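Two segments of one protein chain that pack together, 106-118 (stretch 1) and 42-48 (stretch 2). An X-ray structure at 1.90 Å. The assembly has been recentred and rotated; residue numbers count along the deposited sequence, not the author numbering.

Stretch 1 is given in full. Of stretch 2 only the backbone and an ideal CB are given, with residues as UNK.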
# COMPACT_ATOMS: atom_id res chain seq x y z
N THR A 106 -5.80 -31.70 2.95
CA THR A 106 -4.93 -30.80 2.20
C THR A 106 -5.12 -29.35 2.64
O THR A 106 -6.25 -28.89 2.82
CB THR A 106 -5.24 -30.92 0.69
OG1 THR A 106 -5.24 -32.31 0.32
CG2 THR A 106 -4.20 -30.18 -0.13
N ALA A 107 -4.01 -28.65 2.81
CA ALA A 107 -4.03 -27.24 3.21
C ALA A 107 -4.89 -26.43 2.25
O ALA A 107 -4.94 -26.71 1.05
CB ALA A 107 -2.61 -26.69 3.25
N LYS A 108 -5.55 -25.40 2.78
CA LYS A 108 -6.41 -24.55 1.96
C LYS A 108 -5.58 -23.75 0.96
O LYS A 108 -5.98 -23.56 -0.19
CB LYS A 108 -7.19 -23.58 2.86
CG LYS A 108 -8.22 -22.73 2.12
CD LYS A 108 -9.01 -21.87 3.09
CE LYS A 108 -10.07 -21.04 2.37
NZ LYS A 108 -10.83 -20.20 3.35
N TRP A 109 -4.41 -23.29 1.40
CA TRP A 109 -3.51 -22.52 0.55
C TRP A 109 -2.13 -23.17 0.55
O TRP A 109 -1.75 -23.85 1.49
CB TRP A 109 -3.37 -21.07 1.06
CG TRP A 109 -4.66 -20.29 1.11
CD1 TRP A 109 -5.25 -19.74 2.21
CD2 TRP A 109 -5.53 -20.00 0.00
NE1 TRP A 109 -6.43 -19.12 1.86
CE2 TRP A 109 -6.63 -19.27 0.52
CE3 TRP A 109 -5.49 -20.29 -1.37
CZ2 TRP A 109 -7.67 -18.82 -0.30
CZ3 TRP A 109 -6.53 -19.84 -2.18
CH2 TRP A 109 -7.61 -19.12 -1.64
N GLY A 110 -1.38 -22.96 -0.53
CA GLY A 110 -0.04 -23.51 -0.61
C GLY A 110 0.88 -22.67 0.26
O GLY A 110 0.58 -21.51 0.55
N GLY A 111 1.99 -23.26 0.69
CA GLY A 111 2.92 -22.54 1.53
C GLY A 111 3.46 -23.41 2.65
O GLY A 111 2.89 -24.46 2.95
N ALA A 112 4.54 -22.96 3.28
CA ALA A 112 5.17 -23.69 4.37
C ALA A 112 4.28 -23.68 5.61
O ALA A 112 4.45 -24.50 6.52
CB ALA A 112 6.52 -23.07 4.70
N ARG A 113 3.33 -22.75 5.66
CA ARG A 113 2.44 -22.66 6.81
C ARG A 113 1.58 -23.93 6.90
O ARG A 113 1.11 -24.29 7.98
CB ARG A 113 1.56 -21.42 6.68
CG ARG A 113 0.58 -21.20 7.82
CD ARG A 113 1.24 -21.30 9.19
NE ARG A 113 0.45 -20.60 10.20
CZ ARG A 113 0.67 -20.66 11.51
NH1 ARG A 113 1.67 -21.40 11.98
NH2 ARG A 113 -0.10 -19.98 12.34
N GLY A 114 1.40 -24.60 5.77
CA GLY A 114 0.62 -25.82 5.78
C GLY A 114 1.28 -26.92 6.60
O GLY A 114 0.60 -27.80 7.13
N ASN A 115 2.61 -26.87 6.72
CA ASN A 115 3.32 -27.89 7.50
C ASN A 115 3.13 -27.73 9.01
O ASN A 115 3.58 -28.57 9.78
CB ASN A 115 4.81 -27.90 7.16
CG ASN A 115 5.08 -28.11 5.68
OD1 ASN A 115 4.48 -28.98 5.04
ND2 ASN A 115 6.00 -27.32 5.14
N ASP A 116 2.49 -26.65 9.43
CA ASP A 116 2.25 -26.42 10.86
C ASP A 116 0.88 -26.96 11.25
O ASP A 116 0.42 -26.76 12.37
CB ASP A 116 2.31 -24.93 11.21
CG ASP A 116 3.66 -24.31 10.92
OD1 ASP A 116 4.67 -25.03 10.93
OD2 ASP A 116 3.70 -23.08 10.69
N ILE A 117 0.24 -27.64 10.31
CA ILE A 117 -1.08 -28.20 10.55
C ILE A 117 -0.95 -29.69 10.86
O ILE A 117 -0.14 -30.39 10.24
CB ILE A 117 -1.99 -28.03 9.32
CG1 ILE A 117 -1.98 -26.57 8.86
CG2 ILE A 117 -3.42 -28.46 9.66
CD1 ILE A 117 -2.78 -26.31 7.61
N THR A 118 -1.73 -30.16 11.82
CA THR A 118 -1.70 -31.57 12.19
C THR A 118 -3.11 -32.10 12.36
O THR A 118 -3.95 -31.46 13.00
CB THR A 118 -0.91 -31.80 13.50
OG1 THR A 118 0.45 -31.40 13.32
CG2 THR A 118 -0.95 -33.28 13.90
N UNK A 42 4.62 -14.77 0.52
CA UNK A 42 4.11 -15.26 1.79
C UNK A 42 4.14 -16.79 1.90
O UNK A 42 4.52 -17.48 0.95
CB UNK A 42 2.68 -14.76 1.99
N UNK A 43 3.74 -17.30 3.06
CA UNK A 43 3.71 -18.74 3.30
C UNK A 43 2.28 -19.24 3.43
O UNK A 43 2.04 -20.41 3.72
CB UNK A 43 4.51 -19.09 4.56
N UNK A 44 1.32 -18.34 3.21
CA UNK A 44 -0.08 -18.69 3.30
C UNK A 44 -0.91 -17.54 2.73
O UNK A 44 -0.42 -16.42 2.59
CB UNK A 44 -0.48 -19.00 4.75
N UNK A 45 -2.17 -17.83 2.40
CA UNK A 45 -3.05 -16.81 1.87
C UNK A 45 -3.37 -16.96 0.39
O UNK A 45 -2.62 -17.59 -0.35
CB UNK A 45 -2.43 -15.43 2.11
N UNK A 46 -4.49 -16.39 -0.03
CA UNK A 46 -4.91 -16.45 -1.42
C UNK A 46 -3.89 -15.74 -2.31
O UNK A 46 -3.58 -14.57 -2.11
CB UNK A 46 -6.30 -15.83 -1.59
N UNK A 47 -3.35 -16.46 -3.31
CA UNK A 47 -2.36 -15.90 -4.23
C UNK A 47 -2.94 -15.18 -5.45
O UNK A 47 -4.06 -15.47 -5.88
CB UNK A 47 -1.44 -17.02 -4.71
N UNK A 48 -2.17 -14.23 -5.99
CA UNK A 48 -2.57 -13.49 -7.18
C UNK A 48 -3.92 -12.82 -7.16
O UNK A 48 -4.58 -12.70 -8.20
CB UNK A 48 -2.54 -14.44 -8.38

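Position 42 gives little to argue from. Its CA-to-CB bond points sideways, and no atom of stretch 1 lies within 5.5 Å of the CB, so this contact would admit almost any side chain. The residue is Leu42, in the m,t rotamer, and its side chain comes no nearer to stretch 1 than the 7.2 Å between Leu42 CB and Gly110 O.

At position 43 the backbone does most of the work. Its CA is 4.3 Å from the CA of Gly111, the closest CA pair between the stretches, and its carbonyl O meets the start of the 3-10 segment 112-116. Arg113 N donates a weak hydrogen bond to that O (3.3 Å, 152° at the hydrogen), and Gly111 CA approaches the same O at 3.2 Å in a CA-H...O contact. The approach depends on Gly111 having no side chain: an ideal CB there would sit 1.8 Å from the position 43 O. The CB of position 43 points sideways, 4.0 Å from Arg113 N, which leaves the choice broad; a small or a polar residue would suit. The residue is Ser43, chi1 m, whose OG is hydrogen-bonded elsewhere in the structure.

Position 44 is extended (phi/psi -169/162). Its CB also points sideways, 3.7 Å from Arg113 CB and 5.1 Å from Trp109 CB. Beyond it, Ala107, Trp109, Gly114 and Ile117 border a largely apolar space, suited to a long flat side chain, aromatic or perhaps a large aliphatic one. The residue is Trp44, chi1 t, whose end comes nearer to stretch 1 than its CB direction suggests. Ala107 CB meets the ring edge, 3.7 Å from Trp44 CZ3, while Ile117 CD1 lies 3.9 Å from Trp44 CH2. Over one face stands Trp109, edge-to-face, with the five-membered rings 5.0 Å apart between centroids and the planes at 84°. Trp109 CB adds a CH-pi contact, 4.1 Å from the centroid of the Trp44 six-membered ring. Gly114 CA packs 3.8 Å from Trp44 CZ3.

For position 45 the backbone decides. With phi/psi 108/157, a CB would be jammed against the preceding carbonyl O, which by itself calls for glycine. Gly45 is found, and its CA lies over the face of Trp109, 4.0 Å from the five-membered ring centroid.

Position 46 continues across that face: its CA is 3.6 Å from the centroid of the Trp109 six-membered ring and only 2° off the normal. The CB points sideways and, placed ideally, lies 3.5 Å from Trp109 CZ2, so a methylene there would cover the indole; a longer chain, polar or not, could run on past the ring. Glu46, chi1 and chi2 both t, does this, with its CB 3.6 Å from Trp109 CZ2.

The CB of position 47 has nothing of stretch 1 within 5.5 Å, and phi of -87° is compatible with many residues, proline among them. In Pro47 the ring closes back onto the backbone N, bringing Pro47 CD to 3.8 Å from Trp109 CE3.

Position 48 is out of reach; its positive phi (52°) favours glycine, and Gly48 it is.

Stretch 2 42-48: LSWGEPG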
# COMPACT_ATOMS: atom_id res chain seq x y z
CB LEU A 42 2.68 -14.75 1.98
CG LEU A 42 2.50 -13.23 1.90
CD1 LEU A 42 1.02 -12.87 1.99
CD2 LEU A 42 3.27 -12.59 3.04
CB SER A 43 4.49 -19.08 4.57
OG SER A 43 5.83 -18.63 4.48
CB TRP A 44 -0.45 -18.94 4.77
CG TRP A 44 -1.80 -19.54 4.99
CD1 TRP A 44 -2.96 -18.89 5.32
CD2 TRP A 44 -2.13 -20.94 4.95
NE1 TRP A 44 -3.98 -19.80 5.49
CE2 TRP A 44 -3.50 -21.06 5.27
CE3 TRP A 44 -1.39 -22.10 4.69
CZ2 TRP A 44 -4.15 -22.30 5.33
CZ3 TRP A 44 -2.04 -23.33 4.74
CH2 TRP A 44 -3.41 -23.42 5.06
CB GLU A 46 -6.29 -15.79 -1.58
CG GLU A 46 -6.78 -15.72 -3.01
CD GLU A 46 -8.24 -15.33 -3.10
OE1 GLU A 46 -8.67 -14.44 -2.34
OE2 GLU A 46 -8.96 -15.92 -3.94
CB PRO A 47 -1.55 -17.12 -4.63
CG PRO A 47 -2.63 -18.16 -4.75
CD PRO A 47 -3.48 -17.92 -3.51
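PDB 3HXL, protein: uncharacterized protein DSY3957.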